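Local coordinates for protein Uly1 (Catenovulum maritimum, PDB 7DRQ) that probably cleaves the algal polysaccharide ulvan as a calcium-binding lyase of polysaccharide lyase family 24, at residues Gly196-Leu201 against Ser241-Phe246; Asp213-Met218 against Phe230-Ala235. All coordinates share one frame; numbering follows the deposited sequence.

Contact 1: Gly196-Leu201 against Ser241-Phe246; sequences GQFSRL and SHFKSF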
loop_
_atom_site.group_PDB
_atom_site.type_symbol
_atom_site.label_atom_id
_atom_site.label_comp_id
_atom_site.label_asym_id
_atom_site.label_seq_id
_atom_site.Cartn_x
_atom_site.Cartn_y
_atom_site.Cartn_z
ATOM N N GLY A 196 12.671 -6.022 18.386
ATOM C CA GLY A 196 13.332 -6.505 17.182
ATOM C C GLY A 196 12.350 -6.779 16.058
ATOM O O GLY A 196 12.605 -6.446 14.895
ATOM N N GLN A 197 11.194 -7.358 16.397
ATOM C CA GLN A 197 10.216 -7.760 15.386
ATOM C C GLN A 197 9.365 -6.592 14.901
ATOM O O GLN A 197 8.985 -6.557 13.724
ATOM C CB GLN A 197 9.299 -8.865 15.937
ATOM C CG GLN A 197 8.272 -9.377 14.928
ATOM C CD GLN A 197 7.363 -10.484 15.452
ATOM O OE1 GLN A 197 6.455 -10.932 14.741
ATOM N NE2 GLN A 197 7.591 -10.928 16.691
ATOM N N PHE A 198 9.053 -5.630 15.766
ATOM C CA PHE A 198 8.040 -4.639 15.419
ATOM C C PHE A 198 8.575 -3.227 15.234
ATOM O O PHE A 198 7.782 -2.311 14.999
ATOM C CB PHE A 198 6.931 -4.664 16.472
ATOM C CG PHE A 198 6.139 -5.924 16.437
ATOM C CD1 PHE A 198 5.267 -6.170 15.386
ATOM C CD2 PHE A 198 6.309 -6.898 17.413
ATOM C CE1 PHE A 198 4.557 -7.348 15.326
ATOM C CE2 PHE A 198 5.604 -8.076 17.360
ATOM C CZ PHE A 198 4.731 -8.310 16.326
ATOM N N SER A 199 9.884 -3.023 15.305
ATOM C CA SER A 199 10.458 -1.714 15.050
ATOM C C SER A 199 10.895 -1.594 13.591
ATOM O O SER A 199 11.071 -2.591 12.882
ATOM C CB SER A 199 11.649 -1.452 15.971
ATOM O OG SER A 199 12.654 -2.404 15.722
ATOM N N ARG A 200 11.057 -0.343 13.153
ATOM C CA ARG A 200 11.516 -0.006 11.806
ATOM C C ARG A 200 10.588 -0.552 10.720
ATOM O O ARG A 200 11.042 -0.958 9.649
ATOM C CB ARG A 200 12.955 -0.480 11.574
ATOM C CG ARG A 200 13.963 0.197 12.487
ATOM C CD ARG A 200 15.392 -0.125 12.047
ATOM N NE ARG A 200 16.349 0.880 12.507
ATOM C CZ ARG A 200 17.047 0.777 13.634
ATOM N NH1 ARG A 200 16.882 -0.281 14.410
ATOM N NH2 ARG A 200 17.902 1.730 13.991
ATOM N N LEU A 201 9.280 -0.532 10.975
ATOM C CA LEU A 201 8.303 -1.049 10.020
ATOM C C LEU A 201 7.566 0.089 9.311
ATOM O O LEU A 201 7.229 1.107 9.927
ATOM C CB LEU A 201 7.302 -1.973 10.717
ATOM C CG LEU A 201 7.846 -3.265 11.339
ATOM C CD1 LEU A 201 6.731 -4.032 12.030
ATOM C CD2 LEU A 201 8.502 -4.135 10.277
ATOM N N SER A 241 0.766 -14.722 13.683
ATOM C CA SER A 241 2.039 -15.416 13.721
ATOM C C SER A 241 3.198 -14.414 13.759
ATOM O O SER A 241 3.037 -13.209 13.518
ATOM C CB SER A 241 2.167 -16.339 12.511
ATOM O OG SER A 241 2.176 -15.583 11.310
ATOM N N HIS A 242 4.383 -14.935 14.075
ATOM C CA HIS A 242 5.606 -14.142 14.038
ATOM C C HIS A 242 5.916 -13.730 12.607
ATOM O O HIS A 242 5.767 -14.527 11.679
ATOM C CB HIS A 242 6.765 -14.969 14.609
ATOM C CG HIS A 242 8.014 -14.184 14.883
ATOM N ND1 HIS A 242 8.750 -13.575 13.890
ATOM C CD2 HIS A 242 8.684 -13.962 16.040
ATOM C CE1 HIS A 242 9.802 -12.979 14.428
ATOM N NE2 HIS A 242 9.795 -13.213 15.730
ATOM N N PHE A 243 6.338 -12.476 12.429
ATOM C CA PHE A 243 6.748 -12.001 11.109
ATOM C C PHE A 243 7.814 -12.921 10.524
ATOM O O PHE A 243 8.729 -13.364 11.223
ATOM C CB PHE A 243 7.302 -10.577 11.198
ATOM C CG PHE A 243 6.283 -9.494 10.947
ATOM C CD1 PHE A 243 5.456 -9.529 9.828
ATOM C CD2 PHE A 243 6.173 -8.431 11.826
ATOM C CE1 PHE A 243 4.538 -8.515 9.597
ATOM C CE2 PHE A 243 5.252 -7.417 11.614
ATOM C CZ PHE A 243 4.429 -7.458 10.496
ATOM N N LYS A 244 7.695 -13.196 9.230
ATOM C CA LYS A 244 8.631 -14.038 8.502
ATOM C C LYS A 244 9.269 -13.219 7.388
ATOM O O LYS A 244 8.581 -12.479 6.683
ATOM C CB LYS A 244 7.905 -15.263 7.925
ATOM C CG LYS A 244 8.782 -16.177 7.076
ATOM C CD LYS A 244 8.079 -17.477 6.734
ATOM C CE LYS A 244 7.987 -18.382 7.952
ATOM N NZ LYS A 244 9.340 -18.727 8.477
ATOM N N SER A 245 10.586 -13.344 7.222
ATOM C CA SER A 245 11.302 -12.546 6.235
ATOM C C SER A 245 11.199 -13.157 4.844
ATOM O O SER A 245 11.569 -14.321 4.637
ATOM C CB SER A 245 12.780 -12.444 6.625
ATOM O OG SER A 245 12.905 -11.834 7.883
ATOM N N PHE A 246 10.726 -12.369 3.879
ATOM C CA PHE A 246 10.856 -12.791 2.491
ATOM C C PHE A 246 12.313 -12.735 2.039
ATOM O O PHE A 246 12.787 -13.634 1.331
ATOM C CB PHE A 246 10.006 -11.928 1.555
ATOM C CG PHE A 246 10.349 -12.158 0.113
ATOM C CD1 PHE A 246 9.891 -13.289 -0.535
ATOM C CD2 PHE A 246 11.216 -11.311 -0.558
ATOM C CE1 PHE A 246 10.251 -13.552 -1.841
ATOM C CE2 PHE A 246 11.585 -11.571 -1.872
ATOM C CZ PHE A 246 11.097 -12.692 -2.509
HETATM O O HOH W 1 3.718 -10.528 13.923
#

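Contact 2: Asp213-Met218 against Phe230-Ala235; sequences DLFLHM and FNKYLA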
loop_
_atom_site.group_PDB
_atom_site.type_symbol
_atom_site.label_atom_id
_atom_site.label_comp_id
_atom_site.label_asym_id
_atom_site.label_seq_id
_atom_site.Cartn_x
_atom_site.Cartn_y
_atom_site.Cartn_z
ATOM N N ASP A 213 -8.109 -16.904 4.635
ATOM C CA ASP A 213 -6.979 -16.574 5.491
ATOM C C ASP A 213 -6.566 -15.129 5.265
ATOM O O ASP A 213 -6.693 -14.591 4.163
ATOM C CB ASP A 213 -5.795 -17.502 5.221
ATOM C CG ASP A 213 -5.857 -18.770 6.060
ATOM O OD1 ASP A 213 -6.183 -18.676 7.267
ATOM O OD2 ASP A 213 -5.606 -19.850 5.502
ATOM N N LEU A 214 -6.097 -14.493 6.329
ATOM C CA LEU A 214 -5.730 -13.083 6.309
ATOM C C LEU A 214 -4.244 -12.960 6.602
ATOM O O LEU A 214 -3.737 -13.587 7.544
ATOM C CB LEU A 214 -6.533 -12.290 7.339
ATOM C CG LEU A 214 -6.117 -10.836 7.557
ATOM C CD1 LEU A 214 -6.272 -10.021 6.275
ATOM C CD2 LEU A 214 -6.955 -10.218 8.682
ATOM N N PHE A 215 -3.552 -12.162 5.798
ATOM C CA PHE A 215 -2.110 -11.982 5.921
ATOM C C PHE A 215 -1.775 -10.499 5.937
ATOM O O PHE A 215 -2.563 -9.657 5.498
ATOM C CB PHE A 215 -1.340 -12.632 4.766
ATOM C CG PHE A 215 -1.616 -14.093 4.583
ATOM C CD1 PHE A 215 -2.694 -14.523 3.829
ATOM C CD2 PHE A 215 -0.760 -15.046 5.133
ATOM C CE1 PHE A 215 -2.939 -15.882 3.647
ATOM C CE2 PHE A 215 -0.993 -16.393 4.944
ATOM C CZ PHE A 215 -2.082 -16.816 4.209
ATOM N N LEU A 216 -0.569 -10.187 6.404
ATOM C CA LEU A 216 -0.078 -8.819 6.404
ATOM C C LEU A 216 1.380 -8.821 5.971
ATOM O O LEU A 216 2.122 -9.726 6.341
ATOM C CB LEU A 216 -0.197 -8.187 7.785
ATOM C CG LEU A 216 0.653 -6.928 7.928
ATOM C CD1 LEU A 216 -0.057 -5.682 7.289
ATOM C CD2 LEU A 216 1.052 -6.688 9.347
ATOM N N HIS A 217 1.785 -7.841 5.165
ATOM C CA HIS A 217 3.213 -7.629 4.959
ATOM C C HIS A 217 3.577 -6.164 5.152
ATOM O O HIS A 217 2.758 -5.265 4.960
ATOM C CB HIS A 217 3.715 -8.153 3.589
ATOM C CG HIS A 217 3.344 -7.310 2.403
ATOM N ND1 HIS A 217 2.038 -7.044 2.051
ATOM C CD2 HIS A 217 4.114 -6.749 1.440
ATOM C CE1 HIS A 217 2.021 -6.319 0.943
ATOM N NE2 HIS A 217 3.269 -6.129 0.552
HETATM N N MSE A 218 4.821 -5.949 5.583
HETATM C CA MSE A 218 5.373 -4.623 5.809
HETATM C C MSE A 218 6.836 -4.645 5.394
HETATM O O MSE A 218 7.438 -5.711 5.229
HETATM C CB MSE A 218 5.232 -4.178 7.275
HETATM C CG MSE A 218 3.783 -4.125 7.776
HETATM SE SE MSE A 218 3.625 -3.296 9.541
HETATM C CE MSE A 218 3.981 -1.466 9.015
ATOM N N PHE A 230 6.291 -10.737 6.545
ATOM C CA PHE A 230 4.865 -11.018 6.438
ATOM C C PHE A 230 4.458 -12.037 7.492
ATOM O O PHE A 230 5.268 -12.849 7.947
ATOM C CB PHE A 230 4.471 -11.506 5.030
ATOM C CG PHE A 230 5.088 -12.831 4.629
ATOM C CD1 PHE A 230 6.428 -12.914 4.257
ATOM C CD2 PHE A 230 4.315 -13.980 4.588
ATOM C CE1 PHE A 230 6.985 -14.126 3.874
ATOM C CE2 PHE A 230 4.855 -15.201 4.206
ATOM C CZ PHE A 230 6.199 -15.276 3.854
ATOM N N ASN A 231 3.182 -11.987 7.883
ATOM C CA ASN A 231 2.671 -12.904 8.887
ATOM C C ASN A 231 1.245 -13.288 8.512
ATOM O O ASN A 231 0.708 -12.848 7.490
ATOM C CB ASN A 231 2.750 -12.298 10.297
ATOM C CG ASN A 231 1.973 -10.993 10.420
ATOM O OD1 ASN A 231 1.261 -10.587 9.504
ATOM N ND2 ASN A 231 2.115 -10.330 11.564
ATOM N N LYS A 232 0.639 -14.122 9.347
ATOM C CA LYS A 232 -0.690 -14.657 9.101
ATOM C C LYS A 232 -1.526 -14.487 10.356
ATOM O O LYS A 232 -1.023 -14.621 11.478
ATOM C CB LYS A 232 -0.632 -16.137 8.681
ATOM C CG LYS A 232 -2.005 -16.810 8.598
ATOM C CD LYS A 232 -1.945 -18.206 7.986
ATOM C CE LYS A 232 -1.332 -19.214 8.929
ATOM N NZ LYS A 232 -1.306 -20.580 8.317
ATOM N N TYR A 233 -2.801 -14.174 10.162
ATOM C CA TYR A 233 -3.728 -14.071 11.274
ATOM C C TYR A 233 -4.186 -15.465 11.686
ATOM O O TYR A 233 -4.624 -16.262 10.850
ATOM C CB TYR A 233 -4.924 -13.204 10.885
ATOM C CG TYR A 233 -5.914 -13.082 12.003
ATOM C CD1 TYR A 233 -5.515 -12.614 13.255
ATOM C CD2 TYR A 233 -7.231 -13.490 11.834
ATOM C CE1 TYR A 233 -6.406 -12.522 14.289
ATOM C CE2 TYR A 233 -8.136 -13.408 12.870
ATOM C CZ TYR A 233 -7.716 -12.925 14.099
ATOM O OH TYR A 233 -8.612 -12.844 15.134
ATOM N N LEU A 234 -4.064 -15.768 12.972
ATOM C CA LEU A 234 -4.468 -17.070 13.503
ATOM C C LEU A 234 -5.820 -16.870 14.180
ATOM O O LEU A 234 -5.895 -16.559 15.370
ATOM C CB LEU A 234 -3.413 -17.604 14.460
ATOM C CG LEU A 234 -1.984 -17.616 13.900
ATOM C CD1 LEU A 234 -0.989 -18.077 14.968
ATOM C CD2 LEU A 234 -1.898 -18.497 12.651
ATOM N N ALA A 235 -6.899 -17.045 13.409
ATOM C CA ALA A 235 -8.237 -16.763 13.931
ATOM C C ALA A 235 -8.559 -17.626 15.144
ATOM O O ALA A 235 -9.242 -17.175 16.075
ATOM C CB ALA A 235 -9.287 -16.975 12.840
HETATM O O HOH W 2 -6.141 -16.171 8.630
HETATM O O HOH W 3 -2.659 -20.830 5.522
#

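Contact 1: Gly196-Leu201 against Ser241-Phe246
The side-chain amide of Q197 does most of the work against S241-F246: OE1 accepts a hydrogen bond from F243 N at 2.8 Å, nearly straight at 172°, with the donor lying above the carbonyl plane. Water 1 gives OE1 a second bond and also donates to S241 O, so two donors grip this buried oxygen. The same amide lies stacked on the imidazole of H242, the planes 17° apart, with Q197 NE2 3.2 Å above the ring plane and offset toward the rim. CG of Q197 sits anti to the backbone N (chi1 -178°) and the chain beyond it is extended, which carries the amide across to the other segment. An alanine here would probably leave F243 N without its acceptor and one face of the H242 ring without its amide cover. Beside this polar grip is an apolar patch: F243 CE2 lies 3.7 Å from L201 CD1, those two side chains meeting tip to tip, and 3.8 Å from F198 CE1. In the second shell, H242 ND1 donates to F243 O over 2.7 Å and helps fix the imidazole's rotation, while D194 OD1 accepts a bond from Q197 N. The end of helix 195-198 thus docks on the irregular S241-F243 part of the broken edge strand 239-245, and F243 also packs on L216 of strand 214-220 and V229 of strand 225-234.

Contact 2: Asp213-Met218 against Phe230-Ala235
Two neighbouring strands of a beta hairpin pair here in an antiparallel four-stranded sheet, consistent with one blade of a beta-propeller, as in BNR-repeat proteins; strands 214-220 and 225-234 are its two inner strands. The segment axes approach to 4.7 Å, with N-to-C directions 157° apart. L216 and N231 form a hydrogen-bonded pair: L216 N reaches N231 O at 3.1 Å, and N231 N returns to L216 O at 2.9 Å. F215 with K232 and H217 with F230 are non-hydrogen-bonded pairs, their side chains on one sheet face, while those of L216 and N231 take the other. At the D213 end, Y233 N donates to L214 O at 2.8 Å. F215 and K232 lie side by side and point the same way, K232 CD 3.7 Å from F215 CE2; the lysine chain bends at chi3 (73°), which places CE. Toward the M218 end, H217 CB meets F230 CB, and H217 ND1 is hydrogen-bonded to T205 O of the adjoining strand 201-208. Where the pairing runs out beside D213, water takes over: water 2 accepts from L214 N and donates to D213 OD1 and Y233 O, and water 3 bridges D213 OD2 and K232 NZ, each 3.1 Å away.

From the N terminus, the chain first passes helix 195-198 and the start of strand 201-208, the near side of contact 1, then enters strand 214-220 and turns into strand 225-234, where contact 2 closes a short hairpin with 11 residues between its segments. It continues into strand 239-245, and only there does contact 1 close its longer loop of 39 residues. Contact 2 therefore nests within contact 1 without crossing it. Their centres lie 12 Å apart, and neighbouring strands join them directly: K244 N to F230 O and S241 N to K232 O are probable hydrogen bonds, both 2.8 Å. One contact pairs the middle of the sheet; the other ties its last strand to helix 195-198 and the start of strand 201-208.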